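Long-range contacts in aminotransferase (Streptomyces pactum, PDB 4ZM4), which is a pyridoxal-phosphate-family protein of the class-III aminotransferase type, assembled here as a dimer: residues A47-L52 / F72-D76; D62-G68 / W421-H427. The protein carries 1 engineered substitution. All blocks are in the same frame, centred on the assembly; numbering follows the deposited sequence.

Contact 1 of 2, residues A47-L52 / F72-D76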
loop_
_atom_site.group_PDB
_atom_site.type_symbol
_atom_site.label_atom_id
_atom_site.label_comp_id
_atom_site.label_asym_id
_atom_site.label_seq_id
_atom_site.Cartn_x
_atom_site.Cartn_y
_atom_site.Cartn_z
ATOM N N ALA B 47 3.953 -3.151 22.652
ATOM C CA ALA B 47 2.554 -3.443 22.813
ATOM C C ALA B 47 2.296 -4.937 22.818
ATOM O O ALA B 47 2.990 -5.691 22.142
ATOM C CB ALA B 47 1.760 -2.769 21.702
ATOM N N GLY B 48 1.275 -5.354 23.555
ATOM C CA GLY B 48 0.850 -6.767 23.626
ATOM C C GLY B 48 -0.527 -6.886 24.239
ATOM O O GLY B 48 -0.833 -6.212 25.211
ATOM N N GLY B 49 -1.363 -7.765 23.705
ATOM C CA GLY B 49 -2.725 -7.920 24.225
ATOM C C GLY B 49 -3.492 -6.663 23.854
ATOM O O GLY B 49 -3.539 -6.306 22.695
ATOM N N CYS B 50 -4.090 -5.999 24.837
ATOM C CA CYS B 50 -4.719 -4.724 24.634
ATOM C C CYS B 50 -3.961 -3.647 25.371
ATOM O O CYS B 50 -4.531 -2.603 25.685
ATOM C CB CYS B 50 -6.167 -4.761 25.110
ATOM S SG CYS B 50 -6.383 -5.078 26.875
ATOM N N LEU B 51 -2.676 -3.881 25.633
ATOM C CA LEU B 51 -1.882 -2.960 26.435
ATOM C C LEU B 51 -0.749 -2.323 25.623
ATOM O O LEU B 51 -0.010 -3.021 24.934
ATOM C CB LEU B 51 -1.272 -3.675 27.630
ATOM C CG LEU B 51 -2.212 -4.181 28.732
ATOM C CD1 LEU B 51 -1.397 -4.865 29.817
ATOM C CD2 LEU B 51 -3.027 -3.049 29.331
ATOM N N LEU B 52 -0.641 -1.000 25.706
ATOM C CA LEU B 52 0.502 -0.274 25.166
ATOM C C LEU B 52 1.486 -0.011 26.289
ATOM O O LEU B 52 1.074 0.209 27.439
ATOM C CB LEU B 52 0.075 1.080 24.606
ATOM C CG LEU B 52 -0.981 1.092 23.515
ATOM C CD1 LEU B 52 -1.429 2.523 23.276
ATOM C CD2 LEU B 52 -0.447 0.470 22.243
ATOM N N PHE B 72 -7.645 -10.424 17.940
ATOM C CA PHE B 72 -7.143 -11.168 19.089
ATOM C C PHE B 72 -6.140 -10.367 19.926
ATOM O O PHE B 72 -5.445 -10.922 20.765
ATOM C CB PHE B 72 -6.462 -12.457 18.598
ATOM C CG PHE B 72 -7.349 -13.328 17.748
ATOM C CD1 PHE B 72 -8.418 -14.029 18.323
ATOM C CD2 PHE B 72 -7.130 -13.454 16.374
ATOM C CE1 PHE B 72 -9.234 -14.834 17.548
ATOM C CE2 PHE B 72 -7.956 -14.265 15.600
ATOM C CZ PHE B 72 -9.006 -14.954 16.182
ATOM N N GLY B 73 -6.004 -9.078 19.666
ATOM C CA GLY B 73 -5.035 -8.258 20.398
ATOM C C GLY B 73 -3.695 -8.191 19.748
ATOM O O GLY B 73 -3.443 -8.811 18.724
ATOM N N TYR B 74 -2.824 -7.380 20.332
ATOM C CA TYR B 74 -1.507 -7.122 19.810
ATOM C C TYR B 74 -0.581 -8.307 20.064
ATOM O O TYR B 74 -0.808 -9.078 21.006
ATOM C CB TYR B 74 -0.907 -5.912 20.497
ATOM C CG TYR B 74 -1.547 -4.574 20.190
ATOM C CD1 TYR B 74 -1.765 -4.161 18.889
ATOM C CD2 TYR B 74 -1.839 -3.669 21.222
ATOM C CE1 TYR B 74 -2.333 -2.930 18.631
ATOM C CE2 TYR B 74 -2.392 -2.430 20.954
ATOM C CZ TYR B 74 -2.632 -2.068 19.658
ATOM O OH TYR B 74 -3.158 -0.828 19.388
ATOM N N ALA B 75 0.475 -8.438 19.261
ATOM C CA ALA B 75 1.483 -9.515 19.447
ATOM C C ALA B 75 0.883 -10.922 19.531
ATOM O O ALA B 75 1.187 -11.687 20.474
ATOM C CB ALA B 75 2.337 -9.244 20.686
ATOM N N ASP B 76 0.008 -11.244 18.573
ATOM C CA ASP B 76 -0.644 -12.558 18.515
ATOM C C ASP B 76 0.390 -13.548 18.013
ATOM O O ASP B 76 0.746 -13.513 16.829
ATOM C CB ASP B 76 -1.876 -12.485 17.584
ATOM C CG ASP B 76 -2.763 -13.736 17.637
ATOM O OD1 ASP B 76 -3.718 -13.826 16.841
ATOM O OD2 ASP B 76 -2.536 -14.638 18.457
#
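G49 and Y74 pair through their backbones in both directions, a single antiparallel hydrogen-bonded bridge between a hairpin turn and the loop 72-76. Y74 N donates a hydrogen bond to G49 O at 2.7 Å; the bond is almost straight (174°) and lies in the carbonyl plane, on a lone pair. The return bond, G49 N to Y74 O, is longer at 3.1 Å and meets its carbonyl from above the plane. G49 thus spends both its N-H and its carbonyl on the loop, while G48 and L51 satisfy each other across the type II' turn that runs from G48 to L51. Positive phi at G49 suits the second position of that turn. G49 O also lies 3.4 Å from G73 CA.

The ring of Y74 lies alongside A47 and L52. With CG anti to the carbonyl carbon (chi1 -69°), its CD2 meets A47 CB at 3.7 Å. CE2 meets L52 CD2, also at 3.7 Å. The ring rests against G49 O too, the acceptor of Y74 N, 3.5 Å from CD2. Its hydroxyl is taken up beyond the two segments, in a hydrogen bond with D62 OD2. A75 CB lies 3.9 Å from A47 O and near G48 CA.

D76, at the N-cap position of helix 77-89, forms a salt bridge through OD1 with K327 of helix 315-329. The hairpin joins strands 44-48 and 51-54 in a mixed sheet, with strand 59-62 beyond; A47 also bonds through its backbone to the second subunit, whose T93, L95, M92 and A88 pack against A47, L52, Y74 and A75.

Contact 2 of 2, residues D62-G68 / W421-H427. With P3B ((3E,4R,5R)-4,5-dihydroxy-3-{[(Z)-{3-hydroxy-2-methyl-5-[(phosphonooxy)methyl]pyridin-4(1H)-ylidene}methyl]imino}cyclohex-1-ene-1-carboxylic acid), chain H.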
loop_
_atom_site.group_PDB
_atom_site.type_symbol
_atom_site.label_atom_id
_atom_site.label_comp_id
_atom_site.label_asym_id
_atom_site.label_seq_id
_atom_site.Cartn_x
_atom_site.Cartn_y
_atom_site.Cartn_z
ATOM N N ASP B 62 -5.662 -0.003 25.461
ATOM C CA ASP B 62 -5.983 0.550 24.153
ATOM C C ASP B 62 -7.357 0.113 23.703
ATOM O O ASP B 62 -7.613 -1.088 23.577
ATOM C CB ASP B 62 -4.929 0.081 23.157
ATOM C CG ASP B 62 -4.866 0.951 21.878
ATOM O OD1 ASP B 62 -5.804 1.702 21.625
ATOM O OD2 ASP B 62 -3.867 0.866 21.153
ATOM N N LEU B 63 -8.273 1.071 23.491
ATOM C CA LEU B 63 -9.605 0.753 22.953
ATOM C C LEU B 63 -9.655 0.973 21.435
ATOM O O LEU B 63 -10.613 0.565 20.778
ATOM C CB LEU B 63 -10.683 1.586 23.637
ATOM C CG LEU B 63 -10.793 1.423 25.143
ATOM C CD1 LEU B 63 -11.889 2.313 25.657
ATOM C CD2 LEU B 63 -11.038 -0.024 25.557
ATOM N N ASN B 64 -8.612 1.602 20.893
ATOM C CA ASN B 64 -8.505 1.876 19.463
ATOM C C ASN B 64 -7.860 0.715 18.686
ATOM O O ASN B 64 -8.252 0.424 17.579
ATOM C CB ASN B 64 -7.676 3.147 19.284
ATOM C CG ASN B 64 -7.666 3.643 17.859
ATOM O OD1 ASN B 64 -8.703 4.001 17.305
ATOM N ND2 ASN B 64 -6.476 3.689 17.256
ATOM N N MET B 65 -6.833 0.103 19.264
ATOM C CA MET B 65 -6.215 -1.102 18.715
ATOM C C MET B 65 -5.694 -1.012 17.283
ATOM O O MET B 65 -5.774 -1.996 16.507
ATOM C CB MET B 65 -7.196 -2.286 18.846
ATOM C CG MET B 65 -7.543 -2.626 20.293
ATOM S SD MET B 65 -6.147 -3.083 21.346
ATOM C CE MET B 65 -5.465 -4.490 20.470
ATOM N N GLY B 66 -5.143 0.143 16.922
ATOM C CA GLY B 66 -4.529 0.286 15.607
ATOM C C GLY B 66 -5.491 0.213 14.471
ATOM O O GLY B 66 -5.146 -0.194 13.358
ATOM N N TYR B 67 -6.710 0.597 14.748
ATOM C CA TYR B 67 -7.715 0.854 13.723
ATOM C C TYR B 67 -8.295 -0.388 12.982
ATOM O O TYR B 67 -8.687 -0.280 11.813
ATOM C CB TYR B 67 -7.198 1.927 12.745
ATOM C CG TYR B 67 -6.840 3.246 13.391
ATOM C CD1 TYR B 67 -7.791 4.237 13.593
ATOM C CD2 TYR B 67 -5.549 3.518 13.771
ATOM C CE1 TYR B 67 -7.452 5.470 14.146
ATOM C CE2 TYR B 67 -5.201 4.750 14.317
ATOM C CZ TYR B 67 -6.149 5.722 14.515
ATOM O OH TYR B 67 -5.793 6.935 15.094
ATOM N N GLY B 68 -8.423 -1.523 13.674
ATOM C CA GLY B 68 -9.246 -2.645 13.180
ATOM C C GLY B 68 -8.661 -4.040 12.950
ATOM O O GLY B 68 -9.414 -5.009 12.928
ATOM N N TRP B 421 -14.230 2.606 18.533
ATOM C CA TRP B 421 -13.418 1.656 19.311
ATOM C C TRP B 421 -13.429 0.301 18.598
ATOM O O TRP B 421 -14.467 -0.122 18.041
ATOM C CB TRP B 421 -14.069 1.422 20.692
ATOM C CG TRP B 421 -14.192 2.624 21.604
ATOM C CD1 TRP B 421 -13.915 3.922 21.309
ATOM C CD2 TRP B 421 -14.676 2.619 22.953
ATOM N NE1 TRP B 421 -14.184 4.716 22.390
ATOM C CE2 TRP B 421 -14.635 3.935 23.417
ATOM C CE3 TRP B 421 -15.131 1.614 23.819
ATOM C CZ2 TRP B 421 -15.041 4.279 24.713
ATOM C CZ3 TRP B 421 -15.536 1.956 25.080
ATOM C CH2 TRP B 421 -15.474 3.267 25.529
ATOM N N PHE B 422 -12.321 -0.416 18.674
ATOM C CA PHE B 422 -12.176 -1.743 18.060
ATOM C C PHE B 422 -11.799 -2.796 19.102
ATOM O O PHE B 422 -10.617 -3.090 19.318
ATOM C CB PHE B 422 -11.084 -1.697 16.992
ATOM C CG PHE B 422 -11.445 -0.862 15.804
ATOM C CD1 PHE B 422 -11.088 0.460 15.741
ATOM C CD2 PHE B 422 -12.139 -1.411 14.731
ATOM C CE1 PHE B 422 -11.372 1.208 14.620
ATOM C CE2 PHE B 422 -12.438 -0.646 13.630
ATOM C CZ PHE B 422 -12.059 0.664 13.571
ATOM N N LEU B 423 -12.801 -3.396 19.746
ATOM C CA LEU B 423 -12.521 -4.383 20.828
ATOM C C LEU B 423 -11.950 -5.702 20.273
ATOM O O LEU B 423 -12.046 -5.982 19.079
ATOM C CB LEU B 423 -13.758 -4.628 21.692
ATOM C CG LEU B 423 -14.518 -3.382 22.166
ATOM C CD1 LEU B 423 -15.675 -3.784 23.056
ATOM C CD2 LEU B 423 -13.619 -2.401 22.905
ATOM N N SER B 424 -11.362 -6.482 21.162
ATOM C CA SER B 424 -10.623 -7.683 20.812
ATOM C C SER B 424 -10.831 -8.714 21.896
ATOM O O SER B 424 -11.409 -8.413 22.940
ATOM C CB SER B 424 -9.139 -7.382 20.708
ATOM O OG SER B 424 -8.545 -7.347 21.994
ATOM N N THR B 425 -10.378 -9.938 21.655
ATOM C CA THR B 425 -10.558 -11.009 22.647
ATOM C C THR B 425 -9.685 -10.747 23.842
ATOM O O THR B 425 -9.890 -11.352 24.902
ATOM C CB THR B 425 -10.222 -12.391 22.065
ATOM O OG1 THR B 425 -8.896 -12.368 21.561
ATOM C CG2 THR B 425 -11.177 -12.740 20.925
ATOM N N ALA B 426 -8.726 -9.833 23.707
ATOM C CA ALA B 426 -7.881 -9.441 24.849
ATOM C C ALA B 426 -8.571 -8.456 25.783
ATOM O O ALA B 426 -8.075 -8.198 26.889
ATOM C CB ALA B 426 -6.569 -8.853 24.375
ATOM N N HIS B 427 -9.697 -7.898 25.353
ATOM C CA HIS B 427 -10.508 -7.049 26.231
ATOM C C HIS B 427 -11.453 -7.937 27.068
ATOM O O HIS B 427 -12.629 -8.053 26.779
ATOM C CB HIS B 427 -11.293 -6.036 25.435
ATOM C CG HIS B 427 -10.436 -4.979 24.811
ATOM N ND1 HIS B 427 -9.845 -5.130 23.578
ATOM C CD2 HIS B 427 -10.082 -3.748 25.247
ATOM C CE1 HIS B 427 -9.159 -4.040 23.284
ATOM N NE2 HIS B 427 -9.275 -3.195 24.284
HETATM O OAH P3B H . -5.521 2.777 2.804
HETATM P PBA P3B H . -5.885 1.904 4.076
HETATM O OAI P3B H . -5.623 2.830 5.225
HETATM O OAC P3B H . -5.051 0.641 4.212
HETATM O OAQ P3B H . -7.524 1.657 3.851
HETATM C CAM P3B H . -8.418 2.698 3.339
HETATM C CAV P3B H . -9.672 2.415 3.821
HETATM C CAL P3B H . -10.570 1.828 2.941
HETATM N NAP P3B H . -11.830 1.488 3.416
HETATM C CAU P3B H . -12.182 1.709 4.728
HETATM C CAA P3B H . -13.437 1.401 5.183
HETATM C CAW P3B H . -11.336 2.301 5.557
HETATM O OAE P3B H . -11.745 2.492 6.831
HETATM C CAX P3B H . -10.040 2.652 5.174
HETATM C CAJ P3B H . -9.150 3.300 6.101
HETATM N NAO P3B H . -9.581 3.739 7.332
HETATM C CAT P3B H . -8.778 4.461 8.177
HETATM C CAK P3B H . -7.502 5.001 7.852
HETATM C CAS P3B H . -6.748 5.798 8.708
HETATM C CAR P3B H . -5.464 6.261 8.364
HETATM O OAD P3B H . -4.747 6.883 9.164
HETATM O OAB P3B H . -5.013 6.153 7.251
HETATM C CAN P3B H . -7.073 5.930 10.001
HETATM C CAY P3B H . -8.364 5.279 10.522
HETATM O OAF P3B H . -8.885 6.291 11.405
HETATM C CAZ P3B H . -9.402 4.806 9.426
HETATM O OAG P3B H . -10.408 3.814 9.850
#
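L63 CD1 sits almost squarely on the six-membered ring of W421, 3.5 Å from its centroid and 5° off the normal, a CH-pi contact in which the two side chains run side by side. The backbones are tied as well: F422 N donates to L63 O at 2.9 Å. Over one face of the F422 ring passes the Y67-G68 peptide, and G68 CA makes a second CH-pi contact there.

H427 comes in from the far end of its segment. Its NE2 donates to D62 O at 2.8 Å, with the oxygen in the ring plane, while M65 CG lies at the ring edge, 3.7 Å from H427 CE1. The M65 chain is bent at chi2 and chi3, which brings SD to the same edge. Across the ring, ND1 pairs with S424 OG at 3.0 Å, and that hydroxyl accepts from A426 N in an ST turn. N64 N closes an Asx turn on D62 OD1, and M65 N adds the wider Asx motif, both from the same face of the carboxylate.

Y67 belongs to the ligand pocket: P3B CAN lies over one face of its ring, toward the rim, and N64 ND2 over the other. P3B OAF is 3.2 Å from Y67 CD1. With NE2 donating to D62 O and ND1 meeting S424 OG, both imidazole nitrogens of H427 are engaged, which sets the ring's rotation in this buried site.

Contacts 1 and 2 have centres 9 Å apart and interlock along the chain: 47-52, 62-68, 72-76, then, far downstream, 421-427. Strand 59-62 connects them, since it neighbours strand 51-54 in the mixed sheet and runs out into the loop that supplies both 62-68 and 72-76. D62 is the shared residue: besides its side-chain link to contact 1, its backbone N is probably hydrogen-bonded to C50 O. Contact 2 adds the late strand 421-422 of a three-stranded antiparallel sheet, bringing distant parts of the chain together beside P3B. Both contacts lie at the subunit interface, where contact 2 also lines the P3B pocket.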